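Local structure of phenol hydroxylase component phL (Pseudomonas stutzeri, 3U52) at residues D[124-129]-D[193-198]; D[128-133]-D[224-229]; D[158-163]-D[216-221]; D[168-173]-D[247-252]. The protein probably serves as the non-catalytic beta subunit of a bacterial multicomponent phenol hydroxylase, the diiron monooxygenase complex that converts phenol to catechol. All blocks are in the same frame, centred on the assembly; numbering follows the deposited sequence.

In the fold
All four contacts are buried and join helices of one all-helical subunit, yet their chemistry changes with depth. Contact 3 lies about 2 Å from the centre of the chain and contact 2 about 8 Å (centre to centre). Both use helix 211-240; contact 3 is polar throughout, contact 2 pairs a hydrogen bond with an apolar contact, and the salt bridge from Glu130 OE1 to Arg160 NE joins them. Contacts 1 and 4, about 17 and 18 Å from that centre, are apolar instead. Contact 1 shares Val129 and helix 126-143 with contact 2, whereas contact 4 shares helix 147-175 with contact 3. Contacts 1 and 4 also meet each other, where Val124 packs against Ala171. Polar and charged links thus lie nearer the centre.

Contact 1: residues D[124-129]-D[193-198]; sequences VPLRHV and EMWQPM
Pro125 lies over one face of the Trp195 indole, where residues 124-129, leading into helix 126-143, meet residues 193-198, leading into helix 196-205, in this all-helical, ferritin-like fold. The proline CB sits 4.0 Å from the centroid of the six-membered ring and only 17° off its normal, a CH-pi contact, while Met194 CE covers the opposite face. The indole is thereby sandwiched between a pyrrolidine and a methyl group. Leu126 approaches differently: its CD2 comes to the rim, near the ring plane, 3.7 Å from Trp195 CH2. With CG beside the backbone N (chi1 -72°), the tryptophan sets a face of its indole against Pro125 and the CH2 rim against Leu126, and its NE1 is spent on the backbone O of Arg121. With the indole cut back to an alanine, a gap would probably open between Pro125 and Met194, and the Arg121 carbonyl would lose this donor. No hydrogen bond crosses between the segments; the contact rests on the CH-pi overlap and apolar packing. One turn further along, Val129 and Met198 cross at about a right angle. There the CG2 branch of Val129 rests 3.7 Å from Met198 CG and 4.1 Å from Met198 SD.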
loop_
_atom_site.group_PDB
_atom_site.type_symbol
_atom_site.label_atom_id
_atom_site.label_comp_id
_atom_site.label_asym_id
_atom_site.label_seq_id
_atom_site.Cartn_x
_atom_site.Cartn_y
_atom_site.Cartn_z
ATOM N N VAL D 124 28.087 -8.830 28.276
ATOM C CA VAL D 124 27.097 -9.826 27.894
ATOM C C VAL D 124 26.079 -10.194 29.001
ATOM O O VAL D 124 24.903 -10.399 28.671
ATOM C CB VAL D 124 27.744 -11.059 27.156
ATOM C CG1 VAL D 124 26.732 -12.139 26.893
ATOM C CG2 VAL D 124 28.403 -10.580 25.826
ATOM N N PRO D 125 26.498 -10.285 30.307
ATOM C CA PRO D 125 25.472 -10.694 31.289
ATOM C C PRO D 125 24.307 -9.705 31.493
ATOM O O PRO D 125 23.272 -10.079 32.043
ATOM C CB PRO D 125 26.271 -10.955 32.584
ATOM C CG PRO D 125 27.727 -11.176 32.110
ATOM C CD PRO D 125 27.830 -10.196 30.916
ATOM N N LEU D 126 24.450 -8.477 31.008
ATOM C CA LEU D 126 23.339 -7.564 30.904
ATOM C C LEU D 126 22.121 -8.122 30.143
ATOM O O LEU D 126 21.033 -7.612 30.340
ATOM C CB LEU D 126 23.773 -6.236 30.256
ATOM C CG LEU D 126 24.843 -5.395 30.979
ATOM C CD1 LEU D 126 25.067 -4.079 30.213
ATOM C CD2 LEU D 126 24.367 -5.096 32.370
ATOM N N ARG D 127 22.280 -9.144 29.284
ATOM C CA ARG D 127 21.084 -9.783 28.719
ATOM C C ARG D 127 20.126 -10.309 29.766
ATOM O O ARG D 127 18.927 -10.432 29.507
ATOM C CB ARG D 127 21.424 -10.934 27.775
ATOM C CG ARG D 127 22.307 -12.029 28.337
ATOM C CD ARG D 127 22.590 -13.080 27.282
ATOM N NE ARG D 127 23.330 -14.166 27.900
ATOM C CZ ARG D 127 23.012 -15.458 27.833
ATOM N NH1 ARG D 127 21.995 -15.877 27.088
ATOM N NH2 ARG D 127 23.779 -16.338 28.468
ATOM N N HIS D 128 20.660 -10.682 30.941
ATOM C CA HIS D 128 19.807 -11.223 32.016
ATOM C C HIS D 128 18.993 -10.112 32.690
ATOM O O HIS D 128 17.838 -10.275 33.132
ATOM C CB HIS D 128 20.689 -11.981 33.017
ATOM C CG HIS D 128 21.518 -13.068 32.401
ATOM N ND1 HIS D 128 20.974 -14.182 31.794
ATOM C CD2 HIS D 128 22.861 -13.207 32.300
ATOM C CE1 HIS D 128 21.948 -14.971 31.377
ATOM N NE2 HIS D 128 23.100 -14.396 31.675
ATOM N N VAL D 129 19.569 -8.933 32.700
ATOM C CA VAL D 129 18.910 -7.746 33.217
ATOM C C VAL D 129 17.794 -7.357 32.240
ATOM O O VAL D 129 16.668 -7.039 32.654
ATOM C CB VAL D 129 19.945 -6.607 33.398
ATOM C CG1 VAL D 129 19.287 -5.273 33.838
ATOM C CG2 VAL D 129 21.021 -7.057 34.412
ATOM N N GLU D 193 30.981 -12.811 42.074
ATOM C CA GLU D 193 30.506 -11.901 43.115
ATOM C C GLU D 193 30.148 -10.507 42.575
ATOM O O GLU D 193 29.280 -9.855 43.115
ATOM C CB GLU D 193 31.528 -11.825 44.277
ATOM C CG GLU D 193 32.924 -11.327 43.817
ATOM C CD GLU D 193 33.940 -11.230 44.971
ATOM O OE1 GLU D 193 34.233 -10.081 45.410
ATOM O OE2 GLU D 193 34.420 -12.302 45.434
ATOM N N MET D 194 30.818 -10.078 41.513
ATOM C CA MET D 194 30.592 -8.795 40.851
ATOM C C MET D 194 29.128 -8.643 40.423
ATOM O O MET D 194 28.580 -7.532 40.514
ATOM C CB MET D 194 31.455 -8.731 39.593
ATOM C CG MET D 194 31.794 -7.321 39.065
ATOM S SD MET D 194 32.102 -7.404 37.264
ATOM C CE MET D 194 30.418 -7.151 36.753
ATOM N N TRP D 195 28.497 -9.739 39.949
ATOM C CA TRP D 195 27.102 -9.682 39.460
ATOM C C TRP D 195 26.053 -9.902 40.524
ATOM O O TRP D 195 24.845 -9.732 40.245
ATOM C CB TRP D 195 26.857 -10.655 38.281
ATOM C CG TRP D 195 27.523 -10.147 37.096
ATOM C CD1 TRP D 195 28.740 -10.522 36.616
ATOM C CD2 TRP D 195 27.064 -9.072 36.258
ATOM N NE1 TRP D 195 29.061 -9.758 35.489
ATOM C CE2 TRP D 195 28.055 -8.854 35.269
ATOM C CE3 TRP D 195 25.906 -8.278 36.246
ATOM C CZ2 TRP D 195 27.930 -7.860 34.281
ATOM C CZ3 TRP D 195 25.772 -7.300 35.266
ATOM C CH2 TRP D 195 26.778 -7.110 34.285
ATOM N N GLN D 196 26.463 -10.339 41.725
ATOM C CA GLN D 196 25.435 -10.775 42.688
ATOM C C GLN D 196 24.511 -9.664 43.184
ATOM O O GLN D 196 23.317 -9.890 43.309
ATOM C CB GLN D 196 25.983 -11.677 43.815
ATOM C CG GLN D 196 26.610 -12.955 43.270
ATOM C CD GLN D 196 25.844 -13.548 42.058
ATOM O OE1 GLN D 196 24.701 -13.990 42.176
ATOM N NE2 GLN D 196 26.505 -13.576 40.899
ATOM N N PRO D 197 25.036 -8.459 43.454
ATOM C CA PRO D 197 24.112 -7.390 43.834
ATOM C C PRO D 197 23.081 -7.095 42.716
ATOM O O PRO D 197 21.904 -6.816 43.000
ATOM C CB PRO D 197 25.028 -6.197 44.035
ATOM C CG PRO D 197 26.360 -6.842 44.491
ATOM C CD PRO D 197 26.438 -8.034 43.566
ATOM N N MET D 198 23.518 -7.174 41.468
ATOM C CA MET D 198 22.560 -6.900 40.362
ATOM C C MET D 198 21.540 -8.011 40.266
ATOM O O MET D 198 20.350 -7.765 40.166
ATOM C CB MET D 198 23.272 -6.683 39.053
ATOM C CG MET D 198 22.300 -6.509 37.858
ATOM S SD MET D 198 21.423 -4.913 37.882
ATOM C CE MET D 198 22.637 -3.861 37.101
#

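Contact 2: residues D[128-133]-D[224-229]; sequences HVELGA and GMMYPL
The xenon pocket in the helical bundle of this subunit is lined in part by Tyr227, whose side chain lies about 4 Å from a bound xenon, and the tyrosine is tied to the neighbouring helix through Glu130. Segments 128-133 and 224-229 run roughly antiparallel, at 148°, with axes 13.3 Å apart, a separation that long side chains have to bridge. Tyr227 OH donates to Glu130 OE2 over 2.8 Å. The hydroxyl meets this oxygen from above the carboxylate, 45° out of its plane, and carboxylate and phenol ring stand almost perpendicular. A bend at chi2 (-52°) folds the glutamate chain and helps bring its head to the tyrosine. Its other oxygen, OE1, forms a salt bridge with Arg160 NE, so the buried carboxylate joins three helices and is probably stabilised as an anion. Replacing Glu130 with an alanine would probably leave the buried Tyr227 hydroxyl without its acceptor and Arg160 without one acidic partner, though Asp223 would remain. Beside this polar link runs an apolar one, in which Val129 and Met226 reach toward each other tip to tip. The methionine is extended as far as its sulfur, and Val129 CG1 touches Met226 SD at 3.7 Å. The terminal methyl then turns aside, so that Met226 CE stands 3.7 Å from Val129 CG1 and 4.1 Å from Glu130 OE2.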
loop_
_atom_site.group_PDB
_atom_site.type_symbol
_atom_site.label_atom_id
_atom_site.label_comp_id
_atom_site.label_asym_id
_atom_site.label_seq_id
_atom_site.Cartn_x
_atom_site.Cartn_y
_atom_site.Cartn_z
ATOM N N HIS D 128 20.660 -10.682 30.941
ATOM C CA HIS D 128 19.807 -11.223 32.016
ATOM C C HIS D 128 18.993 -10.112 32.690
ATOM O O HIS D 128 17.838 -10.275 33.132
ATOM C CB HIS D 128 20.689 -11.981 33.017
ATOM C CG HIS D 128 21.518 -13.068 32.401
ATOM N ND1 HIS D 128 20.974 -14.182 31.794
ATOM C CD2 HIS D 128 22.861 -13.207 32.300
ATOM C CE1 HIS D 128 21.948 -14.971 31.377
ATOM N NE2 HIS D 128 23.100 -14.396 31.675
ATOM N N VAL D 129 19.569 -8.933 32.700
ATOM C CA VAL D 129 18.910 -7.746 33.217
ATOM C C VAL D 129 17.794 -7.357 32.240
ATOM O O VAL D 129 16.668 -7.039 32.654
ATOM C CB VAL D 129 19.945 -6.607 33.398
ATOM C CG1 VAL D 129 19.287 -5.273 33.838
ATOM C CG2 VAL D 129 21.021 -7.057 34.412
ATOM N N GLU D 130 18.107 -7.406 30.931
ATOM C CA GLU D 130 17.094 -7.154 29.872
ATOM C C GLU D 130 15.914 -8.116 30.026
ATOM O O GLU D 130 14.727 -7.733 29.864
ATOM C CB GLU D 130 17.762 -7.307 28.484
ATOM C CG GLU D 130 18.760 -6.179 28.182
ATOM C CD GLU D 130 18.181 -4.763 28.382
ATOM O OE1 GLU D 130 17.074 -4.510 27.859
ATOM O OE2 GLU D 130 18.789 -3.886 29.078
ATOM N N LEU D 131 16.229 -9.376 30.320
ATOM C CA LEU D 131 15.194 -10.382 30.481
ATOM C C LEU D 131 14.306 -9.971 31.636
ATOM O O LEU D 131 13.098 -9.897 31.467
ATOM C CB LEU D 131 15.759 -11.778 30.737
ATOM C CG LEU D 131 14.554 -12.749 30.740
ATOM C CD1 LEU D 131 13.881 -12.814 29.378
ATOM C CD2 LEU D 131 14.995 -14.083 31.071
ATOM N N GLY D 132 14.897 -9.680 32.804
ATOM C CA GLY D 132 14.133 -9.120 33.940
ATOM C C GLY D 132 13.228 -7.968 33.525
ATOM O O GLY D 132 12.044 -7.940 33.909
ATOM N N ALA D 133 13.772 -7.015 32.746
ATOM C CA ALA D 133 13.014 -5.824 32.286
ATOM C C ALA D 133 11.910 -6.186 31.286
ATOM O O ALA D 133 10.834 -5.612 31.328
ATOM C CB ALA D 133 13.941 -4.783 31.660
ATOM N N GLY D 224 17.803 4.382 34.137
ATOM C CA GLY D 224 18.293 5.741 34.090
ATOM C C GLY D 224 19.684 5.946 34.662
ATOM O O GLY D 224 20.267 7.038 34.539
ATOM N N MET D 225 20.220 4.914 35.302
ATOM C CA MET D 225 21.601 4.923 35.760
ATOM C C MET D 225 22.379 3.927 34.937
ATOM O O MET D 225 23.496 4.233 34.504
ATOM C CB MET D 225 21.673 4.526 37.250
ATOM C CG MET D 225 21.716 5.715 38.220
ATOM S SD MET D 225 21.989 5.153 39.925
ATOM C CE MET D 225 20.329 4.624 40.366
ATOM N N MET D 226 21.790 2.746 34.696
ATOM C CA MET D 226 22.478 1.681 33.946
ATOM C C MET D 226 22.878 2.029 32.505
ATOM O O MET D 226 24.014 1.768 32.085
ATOM C CB MET D 226 21.641 0.406 33.921
ATOM C CG MET D 226 22.292 -0.715 33.135
ATOM S SD MET D 226 21.410 -2.247 33.382
ATOM C CE MET D 226 19.923 -1.871 32.415
ATOM N N TYR D 227 21.916 2.533 31.737
ATOM C CA TYR D 227 22.168 2.845 30.341
ATOM C C TYR D 227 23.277 3.888 30.167
ATOM O O TYR D 227 24.179 3.651 29.400
ATOM C CB TYR D 227 20.853 3.198 29.612
ATOM C CG TYR D 227 20.233 1.949 29.069
ATOM C CD1 TYR D 227 19.544 1.089 29.897
ATOM C CD2 TYR D 227 20.427 1.581 27.722
ATOM C CE1 TYR D 227 19.005 -0.088 29.417
ATOM C CE2 TYR D 227 19.896 0.400 27.214
ATOM C CZ TYR D 227 19.198 -0.421 28.071
ATOM O OH TYR D 227 18.665 -1.570 27.583
ATOM N N PRO D 228 23.208 5.044 30.884
ATOM C CA PRO D 228 24.379 5.950 30.788
ATOM C C PRO D 228 25.697 5.309 31.226
ATOM O O PRO D 228 26.690 5.451 30.524
ATOM C CB PRO D 228 23.998 7.136 31.693
ATOM C CG PRO D 228 22.404 7.116 31.675
ATOM C CD PRO D 228 22.134 5.619 31.740
ATOM N N LEU D 229 25.699 4.575 32.343
ATOM C CA LEU D 229 26.942 3.962 32.818
ATOM C C LEU D 229 27.527 3.036 31.775
ATOM O O LEU D 229 28.711 3.106 31.461
ATOM C CB LEU D 229 26.734 3.184 34.131
ATOM C CG LEU D 229 27.960 2.443 34.702
ATOM C CD1 LEU D 229 29.073 3.411 35.093
ATOM C CD2 LEU D 229 27.525 1.611 35.905
#

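Contact 3: residues D[158-163]-D[216-221]; sequences MDRLGI and LVQNIL
The guanidinium of Arg160 presents its edge to Asn219, whose ND2 lies in the guanidinium plane, 3.8 Å from Arg160 NH1, with the amide turned 50° against it. Over one face of the guanidinium sits the methyl group of Ala133, from helix 126-143. Gln218 comes in obliquely: its amide stands nearly at right angles to the guanidinium, and its NE2 is 4.2 Å from both NH1 and NH2 of Arg160. Every group that meets here is a nitrogen donor, and no hydrogen bond joins the two segments directly. Asp223 links Arg160 and Gln218 indirectly, taking a salt bridge from Arg160 NH1 through OD2 and a hydrogen bond from Gln218 NE2 through OD1. Arg160 NE pairs with Glu130, and Asn219 OD1 accepts from Asn137. Successive bends at chi2 (-50°) and chi3 (-73°) curl the arginine chain as it crosses from helix 147-175, which helps set its head between these two acids. Held by both, the buried positive charge is probably well compensated. Helix 211-240 widens at this level: Leu216 O accepts from Ile220 N at 3.2 Å and from Leu221 N at 2.9 Å. The contact thus joins helix 147-175 to the pi-type turn of helix 211-240 at the centre of the helical bundle, consistent with the ferritin-like fold of this hydroxylase family.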
loop_
_atom_site.group_PDB
_atom_site.type_symbol
_atom_site.label_atom_id
_atom_site.label_comp_id
_atom_site.label_asym_id
_atom_site.label_seq_id
_atom_site.Cartn_x
_atom_site.Cartn_y
_atom_site.Cartn_z
ATOM N N MET D 158 9.094 -5.616 24.697
ATOM C CA MET D 158 9.565 -6.258 23.479
ATOM C C MET D 158 10.930 -5.698 23.014
ATOM O O MET D 158 11.783 -6.465 22.601
ATOM C CB MET D 158 8.484 -6.221 22.376
ATOM C CG MET D 158 7.190 -7.058 22.712
ATOM S SD MET D 158 7.480 -8.600 23.678
ATOM C CE MET D 158 6.949 -8.136 25.382
ATOM N N ASP D 159 11.150 -4.397 23.152
ATOM C CA ASP D 159 12.474 -3.778 22.909
ATOM C C ASP D 159 13.542 -4.410 23.811
ATOM O O ASP D 159 14.641 -4.663 23.368
ATOM C CB ASP D 159 12.418 -2.306 23.268
ATOM C CG ASP D 159 11.532 -1.485 22.326
ATOM O OD1 ASP D 159 11.240 -1.958 21.209
ATOM O OD2 ASP D 159 11.117 -0.366 22.721
ATOM N N ARG D 160 13.204 -4.666 25.082
ATOM C CA ARG D 160 14.189 -5.241 26.038
ATOM C C ARG D 160 14.594 -6.635 25.615
ATOM O O ARG D 160 15.762 -6.987 25.733
ATOM C CB ARG D 160 13.694 -5.256 27.518
ATOM C CG ARG D 160 13.102 -3.982 28.049
ATOM C CD ARG D 160 13.995 -2.742 27.799
ATOM N NE ARG D 160 15.183 -2.703 28.648
ATOM C CZ ARG D 160 15.261 -2.094 29.831
ATOM N NH1 ARG D 160 14.221 -1.418 30.326
ATOM N NH2 ARG D 160 16.400 -2.157 30.514
ATOM N N LEU D 161 13.648 -7.426 25.134
ATOM C CA LEU D 161 13.951 -8.741 24.594
ATOM C C LEU D 161 14.852 -8.632 23.347
ATOM O O LEU D 161 15.813 -9.363 23.246
ATOM C CB LEU D 161 12.673 -9.458 24.216
ATOM C CG LEU D 161 12.874 -10.785 23.509
ATOM C CD1 LEU D 161 13.565 -11.773 24.512
ATOM C CD2 LEU D 161 11.549 -11.335 22.927
ATOM N N GLY D 162 14.520 -7.726 22.425
ATOM C CA GLY D 162 15.386 -7.389 21.271
ATOM C C GLY D 162 16.789 -6.975 21.690
ATOM O O GLY D 162 17.757 -7.468 21.153
ATOM N N ILE D 163 16.908 -6.088 22.674
ATOM C CA ILE D 163 18.241 -5.700 23.175
ATOM C C ILE D 163 19.038 -6.892 23.767
ATOM O O ILE D 163 20.227 -7.070 23.497
ATOM C CB ILE D 163 18.141 -4.532 24.165
ATOM C CG1 ILE D 163 17.763 -3.261 23.402
ATOM C CG2 ILE D 163 19.473 -4.312 24.902
ATOM C CD1 ILE D 163 17.184 -2.237 24.272
ATOM N N LEU D 216 8.547 2.614 37.741
ATOM C CA LEU D 216 9.485 3.564 38.326
ATOM C C LEU D 216 10.848 2.932 38.558
ATOM O O LEU D 216 11.860 3.487 38.172
ATOM C CB LEU D 216 8.931 4.084 39.671
ATOM C CG LEU D 216 9.858 4.934 40.578
ATOM C CD1 LEU D 216 10.208 6.234 39.903
ATOM C CD2 LEU D 216 9.139 5.241 41.844
ATOM N N VAL D 217 10.878 1.783 39.219
ATOM C CA VAL D 217 12.146 1.135 39.586
ATOM C C VAL D 217 12.878 0.645 38.352
ATOM O O VAL D 217 14.090 0.910 38.177
ATOM C CB VAL D 217 11.902 -0.063 40.532
ATOM C CG1 VAL D 217 13.218 -0.777 40.829
ATOM C CG2 VAL D 217 11.228 0.433 41.824
ATOM N N GLN D 218 12.153 -0.100 37.521
ATOM C CA GLN D 218 12.692 -0.635 36.273
ATOM C C GLN D 218 13.024 0.445 35.204
ATOM O O GLN D 218 14.161 0.546 34.712
ATOM C CB GLN D 218 11.721 -1.658 35.657
ATOM C CG GLN D 218 12.262 -2.302 34.352
ATOM C CD GLN D 218 13.553 -3.130 34.627
ATOM O OE1 GLN D 218 13.449 -4.239 35.060
ATOM N NE2 GLN D 218 14.736 -2.597 34.313
ATOM N N ASN D 219 12.019 1.224 34.843
ATOM C CA ASN D 219 12.093 2.064 33.656
ATOM C C ASN D 219 12.721 3.433 33.893
ATOM O O ASN D 219 13.154 4.054 32.931
ATOM C CB ASN D 219 10.710 2.164 32.955
ATOM C CG ASN D 219 10.202 0.792 32.436
ATOM O OD1 ASN D 219 9.051 0.411 32.674
ATOM N ND2 ASN D 219 11.069 0.037 31.765
ATOM N N ILE D 220 12.767 3.903 35.163
ATOM C CA ILE D 220 13.404 5.176 35.514
ATOM C C ILE D 220 14.706 4.933 36.314
ATOM O O ILE D 220 15.799 5.304 35.869
ATOM C CB ILE D 220 12.473 6.157 36.373
ATOM C CG1 ILE D 220 11.043 6.325 35.803
ATOM C CG2 ILE D 220 13.166 7.536 36.597
ATOM C CD1 ILE D 220 11.002 6.663 34.344
ATOM N N LEU D 221 14.589 4.313 37.484
ATOM C CA LEU D 221 15.752 4.190 38.392
ATOM C C LEU D 221 16.862 3.240 37.900
ATOM O O LEU D 221 18.011 3.653 37.789
ATOM C CB LEU D 221 15.322 3.846 39.820
ATOM C CG LEU D 221 14.315 4.778 40.531
ATOM C CD1 LEU D 221 13.995 4.175 41.920
ATOM C CD2 LEU D 221 14.717 6.277 40.609
#

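Contact 4: residues D[168-173]-D[247-252]; sequences SRIALM and SMLTEF
Leu249 holds its CG beside the backbone N (chi1 -52°) and its chain is then extended, which carries CD1 toward helix 147-175; there it meets Ile170, and the two branched chains come together at a slant. Ile170 CG1 lies 4.0 Å from Leu249 CD1. Further out, the isoleucine passes along the base of the leucine, with Ile170 CD1 4.1 Å from Leu249 CB. Met173, one helical turn after Ile170, closes on the leucine from another direction: a bend at chi3 (-59°) turns its methyl inward, and Met173 CE comes tip to tip with Leu249 CD1 at 4.1 Å. One leucine methyl is thus shared between two side chains of the long helix, in a purely apolar seam without a hydrogen bond across it. In the helical bundle of this subunit, the seam joins helix 147-175 to the break between the short helix 246-249 and helix 251-274. Leu108 touches Ile170, Met173 and Leu249 alike, Phe99 of helix 81-105 packs on Met173, and Cys102 of the same helix packs on Leu249. Met248, next to Leu249 in the chain, packs on Met248 of the second subunit, another copy of this protein. Thr250 marks the break itself: it occupies the N-cap position of helix 251-274, but its side chain makes no capping bond.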
loop_
_atom_site.group_PDB
_atom_site.type_symbol
_atom_site.label_atom_id
_atom_site.label_comp_id
_atom_site.label_asym_id
_atom_site.label_seq_id
_atom_site.Cartn_x
_atom_site.Cartn_y
_atom_site.Cartn_z
ATOM N N SER D 168 23.281 -11.120 23.408
ATOM C CA SER D 168 23.507 -12.527 23.086
ATOM C C SER D 168 24.342 -12.785 21.825
ATOM O O SER D 168 25.249 -13.644 21.803
ATOM C CB SER D 168 22.180 -13.236 22.941
ATOM O OG SER D 168 21.463 -13.119 24.146
ATOM N N ARG D 169 24.011 -12.079 20.743
ATOM C CA ARG D 169 24.695 -12.291 19.484
ATOM C C ARG D 169 26.145 -11.852 19.490
ATOM O O ARG D 169 26.970 -12.395 18.767
ATOM C CB ARG D 169 23.955 -11.559 18.374
ATOM C CG ARG D 169 22.720 -12.336 17.932
ATOM C CD ARG D 169 22.626 -12.138 16.461
ATOM N NE ARG D 169 21.521 -11.284 16.203
ATOM C CZ ARG D 169 21.357 -10.519 15.135
ATOM N NH1 ARG D 169 22.286 -10.396 14.181
ATOM N NH2 ARG D 169 20.232 -9.840 15.078
ATOM N N ILE D 170 26.457 -10.859 20.286
ATOM C CA ILE D 170 27.856 -10.484 20.474
ATOM C C ILE D 170 28.625 -11.699 20.997
ATOM O O ILE D 170 29.713 -12.026 20.508
ATOM C CB ILE D 170 27.966 -9.335 21.484
ATOM C CG1 ILE D 170 27.399 -8.043 20.862
ATOM C CG2 ILE D 170 29.407 -9.203 21.964
ATOM C CD1 ILE D 170 27.510 -6.843 21.747
ATOM N N ALA D 171 28.050 -12.402 21.972
ATOM C CA ALA D 171 28.714 -13.577 22.518
ATOM C C ALA D 171 28.816 -14.658 21.477
ATOM O O ALA D 171 29.861 -15.317 21.376
ATOM C CB ALA D 171 27.998 -14.073 23.731
ATOM N N LEU D 172 27.748 -14.841 20.685
ATOM C CA LEU D 172 27.747 -15.814 19.611
ATOM C C LEU D 172 28.774 -15.480 18.543
ATOM O O LEU D 172 29.335 -16.380 17.907
ATOM C CB LEU D 172 26.352 -15.950 18.982
ATOM C CG LEU D 172 25.392 -16.717 19.886
ATOM C CD1 LEU D 172 23.974 -16.783 19.298
ATOM C CD2 LEU D 172 25.913 -18.157 20.200
ATOM N N MET D 173 29.008 -14.192 18.339
ATOM C CA MET D 173 30.026 -13.771 17.416
ATOM C C MET D 173 31.369 -14.208 17.964
ATOM O O MET D 173 32.163 -14.756 17.236
ATOM C CB MET D 173 30.004 -12.249 17.233
ATOM C CG MET D 173 30.611 -11.860 15.930
ATOM S SD MET D 173 30.554 -10.110 15.610
ATOM C CE MET D 173 28.788 -9.797 15.674
ATOM N N SER D 247 31.279 -0.763 19.954
ATOM C CA SER D 247 30.441 0.443 19.880
ATOM C C SER D 247 29.426 0.433 18.735
ATOM O O SER D 247 28.355 1.004 18.840
ATOM C CB SER D 247 31.291 1.687 19.678
ATOM O OG SER D 247 31.890 2.115 20.868
ATOM N N MET D 248 29.801 -0.152 17.612
ATOM C CA MET D 248 28.898 -0.152 16.494
ATOM C C MET D 248 27.796 -1.157 16.754
ATOM O O MET D 248 26.688 -1.022 16.209
ATOM C CB MET D 248 29.634 -0.405 15.163
ATOM C CG MET D 248 30.278 -1.779 14.995
ATOM S SD MET D 248 31.147 -1.899 13.359
ATOM C CE MET D 248 32.675 -1.034 13.661
ATOM N N LEU D 249 28.072 -2.140 17.610
ATOM C CA LEU D 249 27.040 -3.131 17.987
ATOM C C LEU D 249 26.051 -2.644 19.038
ATOM O O LEU D 249 24.972 -3.185 19.173
ATOM C CB LEU D 249 27.691 -4.455 18.383
ATOM C CG LEU D 249 28.686 -4.998 17.347
ATOM C CD1 LEU D 249 29.302 -6.304 17.854
ATOM C CD2 LEU D 249 27.974 -5.233 15.988
ATOM N N THR D 250 26.390 -1.591 19.761
ATOM C CA THR D 250 25.536 -1.124 20.845
ATOM C C THR D 250 24.902 0.204 20.489
ATOM O O THR D 250 24.353 0.893 21.353
ATOM C CB THR D 250 26.362 -0.991 22.150
ATOM O OG1 THR D 250 27.486 -0.164 21.874
ATOM C CG2 THR D 250 26.887 -2.392 22.617
ATOM N N GLU D 251 24.973 0.599 19.213
ATOM C CA GLU D 251 24.401 1.885 18.854
ATOM C C GLU D 251 22.871 1.771 18.936
ATOM O O GLU D 251 22.193 2.717 19.264
ATOM C CB GLU D 251 24.878 2.349 17.448
ATOM C CG GLU D 251 24.494 3.821 17.051
ATOM C CD GLU D 251 25.178 4.957 17.859
ATOM O OE1 GLU D 251 26.179 4.741 18.590
ATOM O OE2 GLU D 251 24.710 6.105 17.737
ATOM N N PHE D 252 22.333 0.604 18.627
ATOM C CA PHE D 252 20.908 0.393 18.776
ATOM C C PHE D 252 20.457 0.835 20.202
ATOM O O PHE D 252 19.481 1.568 20.364
ATOM C CB PHE D 252 20.560 -1.078 18.488
ATOM C CG PHE D 252 19.084 -1.366 18.542
ATOM C CD1 PHE D 252 18.316 -1.363 17.355
ATOM C CD2 PHE D 252 18.451 -1.643 19.770
ATOM C CE1 PHE D 252 16.916 -1.639 17.385
ATOM C CE2 PHE D 252 17.052 -1.912 19.832
ATOM C CZ PHE D 252 16.277 -1.888 18.635
#